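Local coordinates for protein RNA-dependent RNA Polymerase (PDB 6TZ0) that catalyses RNA-templated RNA synthesis, making plus strands by fully conservative transcription of the double-stranded viral genome and probably also the complementary minus strands during replication, at residues Gln480-Arg485 with Ala736-Leu741; Val1156-Leu1161 with Ile1180-His1185; Gly390-Ser395 with Glu660-Ser665. One frame throughout, in Å; residues are numbered along the deposited sequence.

Contact 1. Residues Gln480-Arg485 with Ala736-Leu741; sequences QQSDRR and ADRISL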
ATOM      1  N   GLN A 480       8.783  -5.342  -6.703  1.00 56.35           N
ATOM      2  CA  GLN A 480       9.534  -5.019  -7.904  1.00 56.35           C
ATOM      3  C   GLN A 480       8.853  -3.886  -8.647  1.00 56.35           C
ATOM      4  O   GLN A 480       7.622  -3.831  -8.717  1.00 56.35           O
ATOM      5  CB  GLN A 480       9.656  -6.199  -8.867  1.00 56.35           C
ATOM      6  CG  GLN A 480      10.779  -7.169  -8.628  1.00 56.35           C
ATOM      7  CD  GLN A 480      10.552  -8.072  -7.455  1.00 56.35           C
ATOM      8  OE1 GLN A 480      11.348  -8.104  -6.529  1.00 56.35           O
ATOM      9  NE2 GLN A 480       9.460  -8.824  -7.487  1.00 56.35           N
ATOM     10  N   GLN A 481       9.665  -2.982  -9.188  1.00 55.11           N
ATOM     11  CA  GLN A 481       9.282  -2.182 -10.338  1.00 55.11           C
ATOM     12  C   GLN A 481      10.554  -1.753 -11.047  1.00 55.11           C
ATOM     13  O   GLN A 481      11.622  -1.667 -10.437  1.00 55.11           O
ATOM     14  CB  GLN A 481       8.412  -0.969  -9.979  1.00 55.11           C
ATOM     15  CG  GLN A 481       9.034   0.100  -9.114  1.00 55.11           C
ATOM     16  CD  GLN A 481       8.033   1.203  -8.825  1.00 55.11           C
ATOM     17  OE1 GLN A 481       6.909   1.168  -9.318  1.00 55.11           O
ATOM     18  NE2 GLN A 481       8.432   2.183  -8.033  1.00 55.11           N
ATOM     19  N   SER A 482      10.429  -1.516 -12.346  1.00 52.40           N
ATOM     20  CA  SER A 482      11.586  -1.198 -13.164  1.00 52.40           C
ATOM     21  C   SER A 482      12.072   0.215 -12.880  1.00 52.40           C
ATOM     22  O   SER A 482      11.316   1.067 -12.403  1.00 52.40           O
ATOM     23  CB  SER A 482      11.250  -1.357 -14.645  1.00 52.40           C
ATOM     24  OG  SER A 482      10.239  -0.452 -15.038  1.00 52.40           O
ATOM     25  N   ASP A 483      13.367   0.429 -13.144  1.00 50.62           N
ATOM     26  CA  ASP A 483      14.054   1.719 -13.023  1.00 50.62           C
ATOM     27  C   ASP A 483      14.020   2.253 -11.585  1.00 50.62           C
ATOM     28  O   ASP A 483      14.056   3.463 -11.354  1.00 50.62           O
ATOM     29  CB  ASP A 483      13.470   2.740 -14.014  1.00 50.62           C
ATOM     30  CG  ASP A 483      14.431   3.856 -14.348  1.00 50.62           C
ATOM     31  OD1 ASP A 483      15.583   3.801 -13.879  1.00 50.62           O
ATOM     32  OD2 ASP A 483      14.025   4.791 -15.066  1.00 50.62           O
ATOM     33  N   ARG A 484      13.976   1.359 -10.598  1.00 52.56           N
ATOM     34  CA  ARG A 484      13.762   1.767  -9.216  1.00 52.56           C
ATOM     35  C   ARG A 484      14.246   0.640  -8.313  1.00 52.56           C
ATOM     36  O   ARG A 484      14.324  -0.516  -8.730  1.00 52.56           O
ATOM     37  CB  ARG A 484      12.277   2.100  -8.978  1.00 52.56           C
ATOM     38  CG  ARG A 484      11.915   2.892  -7.715  1.00 52.56           C
ATOM     39  CD  ARG A 484      11.407   1.990  -6.602  1.00 52.56           C
ATOM     40  NE  ARG A 484      10.909   2.744  -5.456  1.00 52.56           N
ATOM     41  CZ  ARG A 484      11.664   3.165  -4.448  1.00 52.56           C
ATOM     42  NH1 ARG A 484      12.964   2.906  -4.434  1.00 52.56           N
ATOM     43  NH2 ARG A 484      11.118   3.844  -3.450  1.00 52.56           N
ATOM     44  N   ARG A 485      14.546   0.984  -7.061  1.00 51.31           N
ATOM     45  CA  ARG A 485      15.030   0.027  -6.072  1.00 51.31           C
ATOM     46  C   ARG A 485      13.913  -0.928  -5.633  1.00 51.31           C
ATOM     47  O   ARG A 485      12.803  -0.933  -6.169  1.00 51.31           O
ATOM     48  CB  ARG A 485      15.608   0.766  -4.872  1.00 51.31           C
ATOM     49  CG  ARG A 485      16.858   1.559  -5.182  1.00 51.31           C
ATOM     50  CD  ARG A 485      17.319   2.338  -3.963  1.00 51.31           C
ATOM     51  NE  ARG A 485      16.328   3.340  -3.582  1.00 51.31           N
ATOM     52  CZ  ARG A 485      16.407   4.109  -2.501  1.00 51.31           C
ATOM     53  NH1 ARG A 485      17.446   4.010  -1.682  1.00 51.31           N
ATOM     54  NH2 ARG A 485      15.445   4.986  -2.248  1.00 51.31           N
ATOM     55  N   ALA A 736       8.136   5.500 -22.686  1.00 37.12           N
ATOM     56  CA  ALA A 736       7.871   4.174 -23.225  1.00 37.12           C
ATOM     57  C   ALA A 736       8.711   3.089 -22.577  1.00 37.12           C
ATOM     58  O   ALA A 736       8.372   1.908 -22.696  1.00 37.12           O
ATOM     59  CB  ALA A 736       8.111   4.146 -24.732  1.00 37.12           C
ATOM     60  N   ASP A 737       9.791   3.450 -21.898  1.00 42.77           N
ATOM     61  CA  ASP A 737      10.671   2.458 -21.312  1.00 42.77           C
ATOM     62  C   ASP A 737      10.303   2.159 -19.863  1.00 42.77           C
ATOM     63  O   ASP A 737      11.102   1.574 -19.129  1.00 42.77           O
ATOM     64  CB  ASP A 737      12.120   2.923 -21.437  1.00 42.77           C
ATOM     65  CG  ASP A 737      13.103   1.770 -21.476  1.00 42.77           C
ATOM     66  OD1 ASP A 737      12.676   0.605 -21.332  1.00 42.77           O
ATOM     67  OD2 ASP A 737      14.301   2.021 -21.694  1.00 42.77           O
ATOM     68  N   ARG A 738       9.108   2.550 -19.443  1.00 41.14           N
ATOM     69  CA  ARG A 738       8.561   2.178 -18.150  1.00 41.14           C
ATOM     70  C   ARG A 738       7.576   1.029 -18.256  1.00 41.14           C
ATOM     71  O   ARG A 738       7.063   0.569 -17.232  1.00 41.14           O
ATOM     72  CB  ARG A 738       7.884   3.387 -17.510  1.00 41.14           C
ATOM     73  CG  ARG A 738       8.828   4.536 -17.271  1.00 41.14           C
ATOM     74  CD  ARG A 738       9.832   4.166 -16.216  1.00 41.14           C
ATOM     75  NE  ARG A 738       9.177   3.915 -14.941  1.00 41.14           N
ATOM     76  CZ  ARG A 738       9.001   4.839 -14.005  1.00 41.14           C
ATOM     77  NH1 ARG A 738       8.389   4.528 -12.870  1.00 41.14           N
ATOM     78  NH2 ARG A 738       9.465   6.065 -14.192  1.00 41.14           N
ATOM     79  N   ILE A 739       7.301   0.565 -19.470  1.00 39.99           N
ATOM     80  CA  ILE A 739       6.401  -0.551 -19.722  1.00 39.99           C
ATOM     81  C   ILE A 739       7.232  -1.694 -20.274  1.00 39.99           C
ATOM     82  O   ILE A 739       7.896  -1.544 -21.305  1.00 39.99           O
ATOM     83  CB  ILE A 739       5.289  -0.159 -20.697  1.00 39.99           C
ATOM     84  CG1 ILE A 739       4.444   0.948 -20.084  1.00 39.99           C
ATOM     85  CG2 ILE A 739       4.443  -1.367 -21.054  1.00 39.99           C
ATOM     86  CD1 ILE A 739       3.586   1.628 -21.069  1.00 39.99           C
ATOM     87  N   SER A 740       7.194  -2.834 -19.598  1.00 42.12           N
ATOM     88  CA  SER A 740       7.998  -3.989 -19.970  1.00 42.12           C
ATOM     89  C   SER A 740       7.085  -5.036 -20.581  1.00 42.12           C
ATOM     90  O   SER A 740       6.240  -5.611 -19.891  1.00 42.12           O
ATOM     91  CB  SER A 740       8.734  -4.558 -18.766  1.00 42.12           C
ATOM     92  OG  SER A 740       9.569  -5.628 -19.157  1.00 42.12           O
ATOM     93  N   LEU A 741       7.269  -5.291 -21.868  1.00 42.77           N
ATOM     94  CA  LEU A 741       6.528  -6.341 -22.544  1.00 42.77           C
ATOM     95  C   LEU A 741       7.062  -7.733 -22.242  1.00 42.77           C
ATOM     96  O   LEU A 741       6.479  -8.711 -22.715  1.00 42.77           O
ATOM     97  CB  LEU A 741       6.559  -6.111 -24.056  1.00 42.77           C
ATOM     98  CG  LEU A 741       5.899  -4.861 -24.627  1.00 42.77           C
ATOM     99  CD1 LEU A 741       6.159  -4.769 -26.116  1.00 42.77           C
ATOM    100  CD2 LEU A 741       4.417  -4.872 -24.349  1.00 42.77           C
TER

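Contact 2. Residues Val1156-Leu1161 with Ile1180-His1185; sequences VSAERL and IFSYLH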
ATOM      1  N   VAL A1156     -20.221  10.686 -31.986  1.00 46.38           N
ATOM      2  CA  VAL A1156     -20.905  11.764 -32.687  1.00 46.38           C
ATOM      3  C   VAL A1156     -19.908  12.635 -33.447  1.00 46.38           C
ATOM      4  O   VAL A1156     -20.267  13.276 -34.439  1.00 46.38           O
ATOM      5  CB  VAL A1156     -21.750  12.550 -31.658  1.00 46.38           C
ATOM      6  CG1 VAL A1156     -22.563  13.676 -32.289  1.00 46.38           C
ATOM      7  CG2 VAL A1156     -22.682  11.606 -30.920  1.00 46.38           C
ATOM      8  N   SER A1157     -18.631  12.607 -33.063  1.00 42.08           N
ATOM      9  CA  SER A1157     -17.608  13.399 -33.733  1.00 42.08           C
ATOM     10  C   SER A1157     -17.302  12.935 -35.153  1.00 42.08           C
ATOM     11  O   SER A1157     -16.575  13.632 -35.866  1.00 42.08           O
ATOM     12  CB  SER A1157     -16.324  13.383 -32.912  1.00 42.08           C
ATOM     13  OG  SER A1157     -15.765  12.086 -32.883  1.00 42.08           O
ATOM     14  N   ALA A1158     -17.834  11.795 -35.584  1.00 44.47           N
ATOM     15  CA  ALA A1158     -17.636  11.303 -36.936  1.00 44.47           C
ATOM     16  C   ALA A1158     -18.813  11.571 -37.860  1.00 44.47           C
ATOM     17  O   ALA A1158     -18.762  11.163 -39.023  1.00 44.47           O
ATOM     18  CB  ALA A1158     -17.353   9.803 -36.913  1.00 44.47           C
ATOM     19  N   GLU A1159     -19.867  12.245 -37.389  1.00 48.72           N
ATOM     20  CA  GLU A1159     -21.040  12.425 -38.236  1.00 48.72           C
ATOM     21  C   GLU A1159     -20.815  13.481 -39.306  1.00 48.72           C
ATOM     22  O   GLU A1159     -21.575  13.531 -40.277  1.00 48.72           O
ATOM     23  CB  GLU A1159     -22.278  12.774 -37.403  1.00 48.72           C
ATOM     24  CG  GLU A1159     -22.319  14.160 -36.773  1.00 48.72           C
ATOM     25  CD  GLU A1159     -23.111  15.179 -37.583  1.00 48.72           C
ATOM     26  OE1 GLU A1159     -23.944  14.770 -38.420  1.00 48.72           O
ATOM     27  OE2 GLU A1159     -22.908  16.394 -37.371  1.00 48.72           O
ATOM     28  N   ARG A1160     -19.789  14.316 -39.161  1.00 43.30           N
ATOM     29  CA  ARG A1160     -19.504  15.310 -40.182  1.00 43.30           C
ATOM     30  C   ARG A1160     -18.702  14.725 -41.334  1.00 43.30           C
ATOM     31  O   ARG A1160     -18.536  15.392 -42.358  1.00 43.30           O
ATOM     32  CB  ARG A1160     -18.766  16.501 -39.553  1.00 43.30           C
ATOM     33  CG  ARG A1160     -17.283  16.319 -39.266  1.00 43.30           C
ATOM     34  CD  ARG A1160     -16.490  17.105 -40.297  1.00 43.30           C
ATOM     35  NE  ARG A1160     -15.052  16.907 -40.241  1.00 43.30           N
ATOM     36  CZ  ARG A1160     -14.213  17.689 -39.583  1.00 43.30           C
ATOM     37  NH1 ARG A1160     -14.671  18.727 -38.906  1.00 43.30           N
ATOM     38  NH2 ARG A1160     -12.917  17.430 -39.612  1.00 43.30           N
ATOM     39  N   LEU A1161     -18.213  13.494 -41.193  1.00 43.20           N
ATOM     40  CA  LEU A1161     -17.273  12.908 -42.136  1.00 43.20           C
ATOM     41  C   LEU A1161     -17.912  11.948 -43.126  1.00 43.20           C
ATOM     42  O   LEU A1161     -17.305  11.667 -44.162  1.00 43.20           O
ATOM     43  CB  LEU A1161     -16.175  12.165 -41.370  1.00 43.20           C
ATOM     44  CG  LEU A1161     -15.224  13.028 -40.554  1.00 43.20           C
ATOM     45  CD1 LEU A1161     -14.358  12.160 -39.677  1.00 43.20           C
ATOM     46  CD2 LEU A1161     -14.365  13.837 -41.494  1.00 43.20           C
ATOM     47  N   ILE A1180     -21.904   5.241 -34.644  1.00 45.44           N
ATOM     48  CA  ILE A1180     -20.944   4.258 -34.151  1.00 45.44           C
ATOM     49  C   ILE A1180     -20.295   3.507 -35.307  1.00 45.44           C
ATOM     50  O   ILE A1180     -19.080   3.259 -35.291  1.00 45.44           O
ATOM     51  CB  ILE A1180     -21.635   3.315 -33.148  1.00 45.44           C
ATOM     52  CG1 ILE A1180     -21.864   4.050 -31.829  1.00 45.44           C
ATOM     53  CG2 ILE A1180     -20.873   2.023 -32.940  1.00 45.44           C
ATOM     54  CD1 ILE A1180     -22.680   3.296 -30.852  1.00 45.44           C
ATOM     55  N   PHE A1181     -21.092   3.152 -36.328  1.00 45.12           N
ATOM     56  CA  PHE A1181     -20.563   2.527 -37.546  1.00 45.12           C
ATOM     57  C   PHE A1181     -19.475   3.375 -38.186  1.00 45.12           C
ATOM     58  O   PHE A1181     -18.351   2.901 -38.421  1.00 45.12           O
ATOM     59  CB  PHE A1181     -21.677   2.310 -38.570  1.00 45.12           C
ATOM     60  CG  PHE A1181     -22.614   1.191 -38.249  1.00 45.12           C
ATOM     61  CD1 PHE A1181     -22.376   0.325 -37.198  1.00 45.12           C
ATOM     62  CD2 PHE A1181     -23.719   0.978 -39.050  1.00 45.12           C
ATOM     63  CE1 PHE A1181     -23.243  -0.705 -36.933  1.00 45.12           C
ATOM     64  CE2 PHE A1181     -24.582  -0.053 -38.796  1.00 45.12           C
ATOM     65  CZ  PHE A1181     -24.338  -0.902 -37.739  1.00 45.12           C
ATOM     66  N   SER A1182     -19.784   4.648 -38.424  1.00 42.41           N
ATOM     67  CA  SER A1182     -18.832   5.559 -39.048  1.00 42.41           C
ATOM     68  C   SER A1182     -17.611   5.803 -38.165  1.00 42.41           C
ATOM     69  O   SER A1182     -16.481   5.825 -38.661  1.00 42.41           O
ATOM     70  CB  SER A1182     -19.538   6.866 -39.379  1.00 42.41           C
ATOM     71  OG  SER A1182     -19.983   7.494 -38.197  1.00 42.41           O
ATOM     72  N   TYR A1183     -17.814   5.929 -36.852  1.00 39.99           N
ATOM     73  CA  TYR A1183     -16.723   6.237 -35.930  1.00 39.99           C
ATOM     74  C   TYR A1183     -15.726   5.092 -35.834  1.00 39.99           C
ATOM     75  O   TYR A1183     -14.508   5.302 -35.929  1.00 39.99           O
ATOM     76  CB  TYR A1183     -17.311   6.561 -34.558  1.00 39.99           C
ATOM     77  CG  TYR A1183     -16.312   6.828 -33.464  1.00 39.99           C
ATOM     78  CD1 TYR A1183     -15.574   7.998 -33.446  1.00 39.99           C
ATOM     79  CD2 TYR A1183     -16.154   5.937 -32.417  1.00 39.99           C
ATOM     80  CE1 TYR A1183     -14.681   8.254 -32.442  1.00 39.99           C
ATOM     81  CE2 TYR A1183     -15.264   6.182 -31.408  1.00 39.99           C
ATOM     82  CZ  TYR A1183     -14.532   7.343 -31.426  1.00 39.99           C
ATOM     83  OH  TYR A1183     -13.640   7.596 -30.416  1.00 39.99           O
ATOM     84  N   LEU A1184     -16.230   3.871 -35.656  1.00 40.11           N
ATOM     85  CA  LEU A1184     -15.356   2.710 -35.569  1.00 40.11           C
ATOM     86  C   LEU A1184     -14.678   2.405 -36.897  1.00 40.11           C
ATOM     87  O   LEU A1184     -13.526   1.957 -36.900  1.00 40.11           O
ATOM     88  CB  LEU A1184     -16.148   1.503 -35.073  1.00 40.11           C
ATOM     89  CG  LEU A1184     -16.244   1.223 -33.572  1.00 40.11           C
ATOM     90  CD1 LEU A1184     -16.948   2.302 -32.804  1.00 40.11           C
ATOM     91  CD2 LEU A1184     -17.009  -0.048 -33.412  1.00 40.11           C
ATOM     92  N   HIS A1185     -15.347   2.665 -38.028  1.00 41.18           N
ATOM     93  CA  HIS A1185     -14.673   2.469 -39.309  1.00 41.18           C
ATOM     94  C   HIS A1185     -13.572   3.493 -39.536  1.00 41.18           C
ATOM     95  O   HIS A1185     -12.530   3.166 -40.112  1.00 41.18           O
ATOM     96  CB  HIS A1185     -15.672   2.521 -40.456  1.00 41.18           C
ATOM     97  CG  HIS A1185     -15.048   2.306 -41.800  1.00 41.18           C
ATOM     98  ND1 HIS A1185     -14.578   3.343 -42.574  1.00 41.18           N
ATOM     99  CD2 HIS A1185     -14.794   1.174 -42.496  1.00 41.18           C
ATOM    100  CE1 HIS A1185     -14.078   2.863 -43.697  1.00 41.18           C
ATOM    101  NE2 HIS A1185     -14.194   1.548 -43.673  1.00 41.18           N
TER

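Contact 3. Residues Gly390-Ser395 with Glu660-Ser665; sequences GSIAQS and ELKRAS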
ATOM      1  N   GLY A 390       5.894  23.516  12.708  1.00 21.90           N
ATOM      2  CA  GLY A 390       4.610  23.010  13.156  1.00 21.90           C
ATOM      3  C   GLY A 390       3.572  24.107  13.241  1.00 21.90           C
ATOM      4  O   GLY A 390       2.419  23.916  12.845  1.00 21.90           O
ATOM      5  N   SER A 391       3.989  25.291  13.694  1.00 22.89           N
ATOM      6  CA  SER A 391       3.109  26.449  13.735  1.00 22.89           C
ATOM      7  C   SER A 391       2.715  26.892  12.332  1.00 22.89           C
ATOM      8  O   SER A 391       1.564  27.270  12.094  1.00 22.89           O
ATOM      9  CB  SER A 391       3.800  27.575  14.497  1.00 22.89           C
ATOM     10  OG  SER A 391       2.972  28.713  14.593  1.00 22.89           O
ATOM     11  N   ILE A 392       3.638  26.777  11.379  1.00 21.70           N
ATOM     12  CA  ILE A 392       3.381  27.201  10.008  1.00 21.70           C
ATOM     13  C   ILE A 392       2.422  26.244   9.308  1.00 21.70           C
ATOM     14  O   ILE A 392       1.523  26.675   8.576  1.00 21.70           O
ATOM     15  CB  ILE A 392       4.719  27.355   9.266  1.00 21.70           C
ATOM     16  CG1 ILE A 392       5.471  28.551   9.836  1.00 21.70           C
ATOM     17  CG2 ILE A 392       4.517  27.557   7.797  1.00 21.70           C
ATOM     18  CD1 ILE A 392       6.897  28.636   9.424  1.00 21.70           C
ATOM     19  N   ALA A 393       2.568  24.938   9.541  1.00 21.84           N
ATOM     20  CA  ALA A 393       1.609  23.990   8.981  1.00 21.84           C
ATOM     21  C   ALA A 393       0.242  24.114   9.643  1.00 21.84           C
ATOM     22  O   ALA A 393      -0.796  24.036   8.969  1.00 21.84           O
ATOM     23  CB  ALA A 393       2.136  22.566   9.113  1.00 21.84           C
ATOM     24  N   GLN A 394       0.213  24.328  10.961  1.00 21.63           N
ATOM     25  CA  GLN A 394      -1.066  24.428  11.642  1.00 21.63           C
ATOM     26  C   GLN A 394      -1.791  25.732  11.361  1.00 21.63           C
ATOM     27  O   GLN A 394      -3.015  25.750  11.475  1.00 21.63           O
ATOM     28  CB  GLN A 394      -0.900  24.243  13.146  1.00 21.63           C
ATOM     29  CG  GLN A 394      -0.576  22.827  13.531  1.00 21.63           C
ATOM     30  CD  GLN A 394      -1.600  21.849  13.014  1.00 21.63           C
ATOM     31  OE1 GLN A 394      -1.296  21.011  12.172  1.00 21.63           O
ATOM     32  NE2 GLN A 394      -2.830  21.975  13.483  1.00 21.63           N
ATOM     33  N   SER A 395      -1.085  26.794  10.960  1.00 21.86           N
ATOM     34  CA  SER A 395      -1.759  28.041  10.612  1.00 21.86           C
ATOM     35  C   SER A 395      -2.662  27.883   9.397  1.00 21.86           C
ATOM     36  O   SER A 395      -3.681  28.571   9.287  1.00 21.86           O
ATOM     37  CB  SER A 395      -0.734  29.142  10.363  1.00 21.86           C
ATOM     38  OG  SER A 395       0.016  28.880   9.196  1.00 21.86           O
ATOM     39  N   GLU A 660       2.828  30.151   2.395  1.00 25.01           N
ATOM     40  CA  GLU A 660       2.177  31.261   1.699  1.00 25.01           C
ATOM     41  C   GLU A 660       1.570  32.257   2.688  1.00 25.01           C
ATOM     42  O   GLU A 660       1.776  33.474   2.571  1.00 25.01           O
ATOM     43  CB  GLU A 660       1.118  30.708   0.743  1.00 25.01           C
ATOM     44  CG  GLU A 660       0.442  31.723  -0.139  1.00 25.01           C
ATOM     45  CD  GLU A 660      -0.485  31.083  -1.153  1.00 25.01           C
ATOM     46  OE1 GLU A 660      -0.631  29.848  -1.123  1.00 25.01           O
ATOM     47  OE2 GLU A 660      -1.055  31.811  -1.991  1.00 25.01           O
ATOM     48  N   LEU A 661       0.863  31.746   3.704  1.00 22.64           N
ATOM     49  CA  LEU A 661       0.301  32.613   4.745  1.00 22.64           C
ATOM     50  C   LEU A 661       1.386  33.303   5.572  1.00 22.64           C
ATOM     51  O   LEU A 661       1.227  34.462   5.974  1.00 22.64           O
ATOM     52  CB  LEU A 661      -0.604  31.811   5.671  1.00 22.64           C
ATOM     53  CG  LEU A 661      -1.867  31.191   5.100  1.00 22.64           C
ATOM     54  CD1 LEU A 661      -2.570  30.389   6.171  1.00 22.64           C
ATOM     55  CD2 LEU A 661      -2.765  32.267   4.543  1.00 22.64           C
ATOM     56  N   LYS A 662       2.490  32.605   5.841  1.00 24.51           N
ATOM     57  CA  LYS A 662       3.581  33.165   6.630  1.00 24.51           C
ATOM     58  C   LYS A 662       4.303  34.276   5.883  1.00 24.51           C
ATOM     59  O   LYS A 662       4.668  35.294   6.485  1.00 24.51           O
ATOM     60  CB  LYS A 662       4.554  32.048   6.999  1.00 24.51           C
ATOM     61  CG  LYS A 662       5.733  32.449   7.850  1.00 24.51           C
ATOM     62  CD  LYS A 662       5.291  32.830   9.240  1.00 24.51           C
ATOM     63  CE  LYS A 662       6.478  32.947  10.176  1.00 24.51           C
ATOM     64  NZ  LYS A 662       7.408  34.042   9.810  1.00 24.51           N
ATOM     65  N   ARG A 663       4.502  34.102   4.578  1.00 25.16           N
ATOM     66  CA  ARG A 663       5.050  35.172   3.757  1.00 25.16           C
ATOM     67  C   ARG A 663       4.100  36.354   3.676  1.00 25.16           C
ATOM     68  O   ARG A 663       4.547  37.501   3.612  1.00 25.16           O
ATOM     69  CB  ARG A 663       5.362  34.658   2.358  1.00 25.16           C
ATOM     70  CG  ARG A 663       6.581  33.797   2.271  1.00 25.16           C
ATOM     71  CD  ARG A 663       6.694  33.241   0.881  1.00 25.16           C
ATOM     72  NE  ARG A 663       6.726  34.283  -0.137  1.00 25.16           N
ATOM     73  CZ  ARG A 663       7.827  34.889  -0.557  1.00 25.16           C
ATOM     74  NH1 ARG A 663       9.003  34.568  -0.042  1.00 25.16           N
ATOM     75  NH2 ARG A 663       7.746  35.822  -1.492  1.00 25.16           N
ATOM     76  N   ALA A 664       2.789  36.094   3.663  1.00 24.72           N
ATOM     77  CA  ALA A 664       1.826  37.190   3.694  1.00 24.72           C
ATOM     78  C   ALA A 664       1.921  37.977   4.997  1.00 24.72           C
ATOM     79  O   ALA A 664       1.877  39.210   4.987  1.00 24.72           O
ATOM     80  CB  ALA A 664       0.412  36.653   3.496  1.00 24.72           C
ATOM     81  N   SER A 665       2.071  37.286   6.124  1.00 27.07           N
ATOM     82  CA  SER A 665       2.165  37.971   7.407  1.00 27.07           C
ATOM     83  C   SER A 665       3.519  38.626   7.638  1.00 27.07           C
ATOM     84  O   SER A 665       3.623  39.498   8.503  1.00 27.07           O
ATOM     85  CB  SER A 665       1.877  37.013   8.558  1.00 27.07           C
ATOM     86  OG  SER A 665       2.943  36.105   8.731  1.00 27.07           O
TER

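Contact 1. Residues Gln480-Arg485 with Ala736-Leu741
Ser-482 and Asp-483 meet Arg-738, the serine at its backbone O as well as its side chain and the aspartate at its side chain, where a loop of the polymerase domain approaches the loop between strand 732-733 and helix 754-766. The segment Gln-480 to Arg-485 joins strands 474-477 and 489-491 and carries Arg-485, a residue that binds UTP; this is consistent with motif F, the arginine-bearing fingers element of RNA polymerases.

The closer half belongs to Ser-482, which is buried and whose OG lies 4.0 Å from Arg-738 O. The second point of approach is Arg-738 NE, 4.5 Å from Ser-482 OG, while Ser-482 O lies obliquely to the guanidinium. Arg-738 reaches this place because its first three torsions all lie near -60°, folding the chain back on itself. No hydrogen bond crosses here, and the fit is one of proximity.

The looser, partly exposed half lies at Asp-483, whose left-handed backbone conformation turns the loop. Its OD2 is 4.4 Å from Arg-738 CD and 4.8 Å from Arg-738 NH2, near enough that the opposite charges may attract, though no salt bridge forms; its firm ionic partner is Arg-254. Arg-738 NH2 instead makes a weak hydrogen bond to Gln-724. The side chain of Arg-738 stands about 9 Å at nearest from that of Asp-681, which binds magnesium when the metal is present, so its charge may contribute to the field round that site.

Next along the chain, Ile-739 and Leu-741 pack on Leu-763 of helix 754-766, and Asp-737 and Leu-741 touch helix 206-218.

Contact 2. Residues Val1156-Leu1161 with Ile1180-His1185
A 3-10 turn laid against the flank of an alpha-helix is the element at work here, within the C-terminal region that in reovirus polymerases forms a bracelet around the catalytic core. Ala-1158, near the end of the turn, directs its methyl group at helix 1174-1188 and covers the backbone between Ser-1182 and Tyr-1183. Its CB lies 3.7 Å from Ser-1182 OG and 3.8 Å from Tyr-1183 CA, and the small side chain lets the two backbones come close, with the CA atoms of Ala-1158 and Tyr-1183 only 5.2 Å apart. Toward the tyrosine ring the same methyl sits at the edge, near the ring plane.

The ring itself runs alongside the turn. With CG anti to the backbone N (chi1 177°), Tyr-1183 carries its CD1-CE1 side past Ser-1157, whose OG is 4.0 Å from Tyr-1183 CE1 in an oblique approach. The polar ends are satisfied elsewhere: Tyr-1183 OH bonds to Ser-1152 O, Ser-1157 OG to Asn-1154 O, and Ser-1182 OG to Asn-1179 O one turn back in its own helix. The interface proper is therefore left to van der Waals contact.

Leu-1062 of helix 1054-1062 touches Ser-1157, Ala-1158 and Tyr-1183, so a second helix packs against both segments. Beyond it, Leu-1161 makes backbone hydrogen bonds with Leu-1198 of strand 1196-1202, and Phe-1181 stacks on Tyr-1022 of strand 1022-1027.

Contact 3. Residues Gly390-Ser395 with Glu660-Ser665
Ile-392 and Lys-662 touch across a helix-helix contact at the surface of the polymerase domain. Helix 389-397 here meets the C-terminal end of helix 644-665, which is probably the long helix of motif B.

Two pairs of side chains carry the packing, each in its own way. The first is end against flank: Ile-392 leaves its helix to one side and extends its longer branch until CD1 lies 4.3 Å from Lys-662 CG, so the lysine offers the root of its aliphatic chain. A bend at chi2 (69°) then carries the rest of Lys-662 off, and its ammonium forms a salt bridge with Asp-666. Ile-392 also leans on Ile-703 of helix 690-705, which joins a third helix to the pair.

In the second pair a methyl meets backbone. Leu-661 holds CG anti to its carbonyl carbon (chi1 -64°) and sends CD1 toward the backbone carbonyl of Ser-395, 3.8 Å from Ser-395 O and 4.1 Å from Ser-395 C. The hydroxyl stands by, with OG 4.3 Å from Leu-661 CD1. Both residues are exposed, and no hydrogen bond spans the two segments.

What the serines do with their hydroxyls is internal. Ser-665 OG bonds to Lys-662 O at 2.9 Å, and Ser-395 OG donates to Ile-392 O at 2.7 Å, with the donor hydroxyl oxygen lying 34° out of the plane of the Ile-392 carbonyl.

Overall arrangement
The three contacts bury nearly equal areas with no hydrogen bond across any of them, yet their settings differ. Contact 1, its centre about 11 Å from that of the chain, is partly buried and places charged groups near the catalytic site. Contact 2 is buried within the C-terminal region, where an alanine methyl packs on a helix backbone and a tyrosine ring passes a serine. Contact 3, its centre about 39 Å from the chain's, is a surface helix pair in which aliphatic groups touch a lysine stem and a backbone carbonyl. Contacts 1 and 3 both draw on the central polymerase domain, and their segments alternate along the chain; contact 2 follows both. No two touch: their centres stand 37 to 54 Å apart.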